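Local atomic coordinates of sarcosine oxidase (Pyrococcus horikoshii, PDB entry 1Y56), a protein that probably oxidises L-proline with its bound FAD, as the beta subunit of a dehydrogenase complex that also carries FMN and ATP. Residues 219-227 / 266-277. Numbering follows the deposited sequence.
Sequences PIEPYKHQA and YEIGPTYDLTPT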
loop_
_atom_site.group_PDB
_atom_site.type_symbol
_atom_site.label_atom_id
_atom_site.label_comp_id
_atom_site.label_asym_id
_atom_site.label_seq_id
_atom_site.Cartn_x
_atom_site.Cartn_y
_atom_site.Cartn_z
ATOM N N PRO B 219 47.715 -13.241 -9.217
ATOM C CA PRO B 219 46.402 -13.773 -9.535
ATOM C C PRO B 219 45.920 -14.735 -8.457
ATOM O O PRO B 219 46.478 -15.813 -8.286
ATOM C CB PRO B 219 46.630 -14.488 -10.868
ATOM C CG PRO B 219 48.063 -14.857 -10.870
ATOM C CD PRO B 219 48.778 -13.841 -10.046
ATOM N N ILE B 220 44.910 -14.321 -7.711
ATOM C CA ILE B 220 44.320 -15.177 -6.692
ATOM C C ILE B 220 42.812 -15.133 -6.870
ATOM O O ILE B 220 42.200 -14.093 -6.654
ATOM C CB ILE B 220 44.705 -14.718 -5.263
ATOM C CG1 ILE B 220 46.221 -14.700 -5.085
ATOM C CG2 ILE B 220 44.067 -15.623 -4.216
ATOM C CD1 ILE B 220 46.679 -14.068 -3.777
ATOM N N GLU B 221 42.218 -16.251 -7.270
ATOM C CA GLU B 221 40.786 -16.284 -7.540
ATOM C C GLU B 221 40.028 -17.144 -6.536
ATOM O O GLU B 221 40.476 -18.249 -6.219
ATOM C CB GLU B 221 40.503 -16.830 -8.948
ATOM C CG GLU B 221 41.058 -16.049 -10.142
ATOM C CD GLU B 221 40.745 -14.561 -10.099
ATOM O OE1 GLU B 221 41.581 -13.788 -10.621
ATOM O OE2 GLU B 221 39.690 -14.162 -9.540
ATOM N N PRO B 222 38.854 -16.666 -6.057
ATOM C CA PRO B 222 38.031 -17.519 -5.194
ATOM C C PRO B 222 37.293 -18.577 -6.008
ATOM O O PRO B 222 36.636 -18.251 -7.005
ATOM C CB PRO B 222 37.043 -16.534 -4.568
ATOM C CG PRO B 222 36.903 -15.459 -5.567
ATOM C CD PRO B 222 38.230 -15.346 -6.279
ATOM N N TYR B 223 37.424 -19.834 -5.597
ATOM C CA TYR B 223 36.690 -20.937 -6.217
ATOM C C TYR B 223 35.824 -21.641 -5.220
ATOM O O TYR B 223 36.185 -21.788 -4.054
ATOM C CB TYR B 223 37.634 -21.967 -6.821
ATOM C CG TYR B 223 38.222 -21.541 -8.131
ATOM C CD1 TYR B 223 37.684 -21.996 -9.340
ATOM C CD2 TYR B 223 39.319 -20.674 -8.169
ATOM C CE1 TYR B 223 38.230 -21.601 -10.555
ATOM C CE2 TYR B 223 39.870 -20.274 -9.369
ATOM C CZ TYR B 223 39.324 -20.737 -10.556
ATOM O OH TYR B 223 39.882 -20.326 -11.740
ATOM N N LYS B 224 34.685 -22.105 -5.696
ATOM C CA LYS B 224 33.760 -22.792 -4.842
ATOM C C LYS B 224 34.135 -24.251 -4.734
ATOM O O LYS B 224 34.047 -24.984 -5.708
ATOM C CB LYS B 224 32.343 -22.652 -5.377
ATOM C CG LYS B 224 31.294 -23.032 -4.352
ATOM C CD LYS B 224 29.926 -22.481 -4.712
ATOM C CE LYS B 224 29.150 -23.407 -5.637
ATOM N NZ LYS B 224 27.754 -22.910 -5.744
ATOM N N HIS B 225 34.585 -24.652 -3.545
ATOM C CA HIS B 225 34.693 -26.074 -3.173
ATOM C C HIS B 225 33.614 -26.440 -2.155
ATOM O O HIS B 225 33.028 -25.551 -1.528
ATOM C CB HIS B 225 36.107 -26.435 -2.708
ATOM C CG HIS B 225 37.065 -26.633 -3.846
ATOM N ND1 HIS B 225 37.590 -25.579 -4.571
ATOM C CD2 HIS B 225 37.556 -27.762 -4.417
ATOM C CE1 HIS B 225 38.378 -26.051 -5.524
ATOM N NE2 HIS B 225 38.377 -27.371 -5.450
ATOM N N GLN B 226 33.315 -27.728 -2.032
ATOM C CA GLN B 226 32.200 -28.163 -1.192
ATOM C C GLN B 226 32.539 -29.322 -0.254
ATOM O O GLN B 226 33.522 -30.044 -0.455
ATOM C CB GLN B 226 30.978 -28.512 -2.048
ATOM C CG GLN B 226 30.342 -27.312 -2.761
ATOM C CD GLN B 226 29.083 -27.688 -3.523
ATOM O OE1 GLN B 226 28.049 -27.982 -2.922
ATOM N NE2 GLN B 226 29.164 -27.689 -4.851
ATOM N N ALA B 227 31.729 -29.489 0.786
ATOM C CA ALA B 227 31.912 -30.595 1.713
ATOM C C ALA B 227 30.585 -31.198 2.145
ATOM O O ALA B 227 29.529 -30.574 2.017
ATOM C CB ALA B 227 32.756 -30.170 2.929
ATOM N N TYR B 266 35.549 -31.540 -7.403
ATOM C CA TYR B 266 34.492 -30.716 -8.021
ATOM C C TYR B 266 34.530 -29.206 -7.728
ATOM O O TYR B 266 34.003 -28.732 -6.727
ATOM C CB TYR B 266 33.124 -31.312 -7.672
ATOM C CG TYR B 266 31.946 -30.740 -8.445
ATOM C CD1 TYR B 266 31.665 -31.150 -9.752
ATOM C CD2 TYR B 266 31.102 -29.807 -7.854
ATOM C CE1 TYR B 266 30.578 -30.625 -10.454
ATOM C CE2 TYR B 266 30.022 -29.278 -8.539
ATOM C CZ TYR B 266 29.759 -29.686 -9.834
ATOM O OH TYR B 266 28.669 -29.143 -10.481
ATOM N N GLU B 267 35.160 -28.465 -8.632
ATOM C CA GLU B 267 35.461 -27.048 -8.448
ATOM C C GLU B 267 34.508 -26.235 -9.301
ATOM O O GLU B 267 34.226 -26.616 -10.430
ATOM C CB GLU B 267 36.896 -26.803 -8.902
ATOM C CG GLU B 267 37.432 -25.404 -8.724
ATOM C CD GLU B 267 38.949 -25.333 -8.968
ATOM O OE1 GLU B 267 39.379 -25.251 -10.146
ATOM O OE2 GLU B 267 39.718 -25.354 -7.975
ATOM N N ILE B 268 34.003 -25.124 -8.778
ATOM C CA ILE B 268 33.102 -24.277 -9.573
ATOM C C ILE B 268 33.704 -22.881 -9.831
ATOM O O ILE B 268 34.027 -22.167 -8.870
ATOM C CB ILE B 268 31.660 -24.232 -8.985
ATOM C CG1 ILE B 268 30.951 -25.578 -9.246
ATOM C CG2 ILE B 268 30.867 -23.056 -9.562
ATOM C CD1 ILE B 268 29.516 -25.666 -8.758
ATOM N N GLY B 269 33.825 -22.532 -11.132
ATOM C CA GLY B 269 34.681 -21.436 -11.697
ATOM C C GLY B 269 34.757 -20.170 -10.873
ATOM O O GLY B 269 33.939 -19.989 -9.978
ATOM N N PRO B 270 35.704 -19.264 -11.171
ATOM C CA PRO B 270 35.956 -18.169 -10.204
ATOM C C PRO B 270 34.667 -17.468 -9.724
ATOM O O PRO B 270 34.022 -16.779 -10.511
ATOM C CB PRO B 270 36.854 -17.202 -10.986
ATOM C CG PRO B 270 37.495 -18.032 -12.004
ATOM C CD PRO B 270 36.544 -19.146 -12.370
ATOM N N THR B 271 34.292 -17.660 -8.457
ATOM C CA THR B 271 33.050 -17.091 -7.896
ATOM C C THR B 271 33.199 -16.761 -6.411
ATOM O O THR B 271 34.054 -17.329 -5.735
ATOM C CB THR B 271 31.857 -18.063 -8.053
ATOM O OG1 THR B 271 30.678 -17.491 -7.469
ATOM C CG2 THR B 271 32.140 -19.387 -7.349
ATOM N N TYR B 272 32.374 -15.848 -5.901
ATOM C CA TYR B 272 32.288 -15.632 -4.447
ATOM C C TYR B 272 31.050 -16.304 -3.863
ATOM O O TYR B 272 30.841 -16.283 -2.655
ATOM C CB TYR B 272 32.304 -14.144 -4.071
ATOM C CG TYR B 272 33.680 -13.514 -4.000
ATOM C CD1 TYR B 272 34.122 -12.641 -5.002
ATOM C CD2 TYR B 272 34.539 -13.783 -2.932
ATOM C CE1 TYR B 272 35.387 -12.057 -4.953
ATOM C CE2 TYR B 272 35.811 -13.198 -2.864
ATOM C CZ TYR B 272 36.230 -12.337 -3.881
ATOM O OH TYR B 272 37.485 -11.755 -3.824
ATOM N N ASP B 273 30.239 -16.896 -4.737
ATOM C CA ASP B 273 29.024 -17.622 -4.359
ATOM C C ASP B 273 29.345 -18.798 -3.429
ATOM O O ASP B 273 30.255 -19.583 -3.710
ATOM C CB ASP B 273 28.333 -18.123 -5.645
ATOM C CG ASP B 273 27.216 -19.133 -5.387
ATOM O OD1 ASP B 273 26.346 -18.864 -4.534
ATOM O OD2 ASP B 273 27.196 -20.191 -6.059
ATOM N N LEU B 274 28.631 -18.906 -2.311
ATOM C CA LEU B 274 28.634 -20.162 -1.558
ATOM C C LEU B 274 27.425 -20.990 -2.023
ATOM O O LEU B 274 27.183 -21.081 -3.237
ATOM C CB LEU B 274 28.697 -19.936 -0.046
ATOM C CG LEU B 274 30.075 -19.528 0.539
ATOM C CD1 LEU B 274 31.246 -19.947 -0.358
ATOM C CD2 LEU B 274 30.199 -18.044 0.902
ATOM N N THR B 275 26.661 -21.580 -1.111
ATOM C CA THR B 275 25.462 -22.370 -1.525
ATOM C C THR B 275 25.784 -23.679 -2.290
ATOM O O THR B 275 26.256 -23.669 -3.436
ATOM C CB THR B 275 24.336 -21.541 -2.300
ATOM O OG1 THR B 275 24.709 -21.356 -3.664
ATOM C CG2 THR B 275 24.053 -20.164 -1.647
ATOM N N PRO B 276 25.546 -24.816 -1.629
ATOM C CA PRO B 276 25.857 -26.116 -2.191
ATOM C C PRO B 276 25.015 -26.485 -3.411
ATOM O O PRO B 276 23.983 -25.877 -3.660
ATOM C CB PRO B 276 25.585 -27.067 -1.027
ATOM C CG PRO B 276 24.713 -26.332 -0.107
ATOM C CD PRO B 276 25.018 -24.908 -0.258
ATOM N N THR B 277 25.461 -27.489 -4.156
ATOM C CA THR B 277 24.784 -27.888 -5.379
ATOM C C THR B 277 24.382 -29.364 -5.344
ATOM O O THR B 277 25.092 -30.190 -4.785
ATOM C CB THR B 277 25.665 -27.579 -6.626
ATOM O OG1 THR B 277 26.640 -28.612 -6.820
ATOM C CG2 THR B 277 26.378 -26.242 -6.457
HETATM O O HOH W 1 32.313 -26.750 -5.741
HETATM O O HOH W 2 34.236 -29.403 -4.127
#
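The ammonium group of K224 is held by three acceptors of the 266-277 loop. Its NZ lies 2.8 Å from D273 OD2, in a salt bridge that approaches from above the carboxylate plane, and donates to the carbonyls of T275 (NZ to O 2.9 Å, nearly along the C=O axis) and L274, whose other face takes the T275 hydroxyl. CG of K224 stands anti to the backbone N (chi1 -165°), and the bend at chi3 (87°) then turns the tip in among these acceptors. Cutting K224 back to an alanine is likely to leave the D273 carboxylate without its counter-charge, T275 O without this donor and L274 O with one of two, so that this part of the loop is less firmly held. Further on, the carboxamide of Q226 meets T277 at two points, OE1 accepting from its backbone N at 2.9 Å and NE2 making only a weak bond to OG1, the N-cap oxygen of helix 278-291.

K224 and I268 form a single antiparallel hydrogen-bonded bridge, and T271 N adds a bond to P222 O at 2.8 Å. Strand 221-230 lies between strands 261-263 and 299-310 in the large mixed sheet of this FAD-dependent oxidoreductase, and the loop leaving 261-263 runs on along the same strand before helix 278-291, with H225 near FAD and L274 near FMN. Two waters extend the link, both bound by Y266 O, one reaching K224 O and the other Q226 N.

P222 CG sits over the centre of the Y272 ring in a CH-pi contact, 3.6 Å from its centroid. P270 lies alongside Y223, its CD 3.5 Å from CE1 of the tyrosine, whose ring also makes a cation-pi contact with K310.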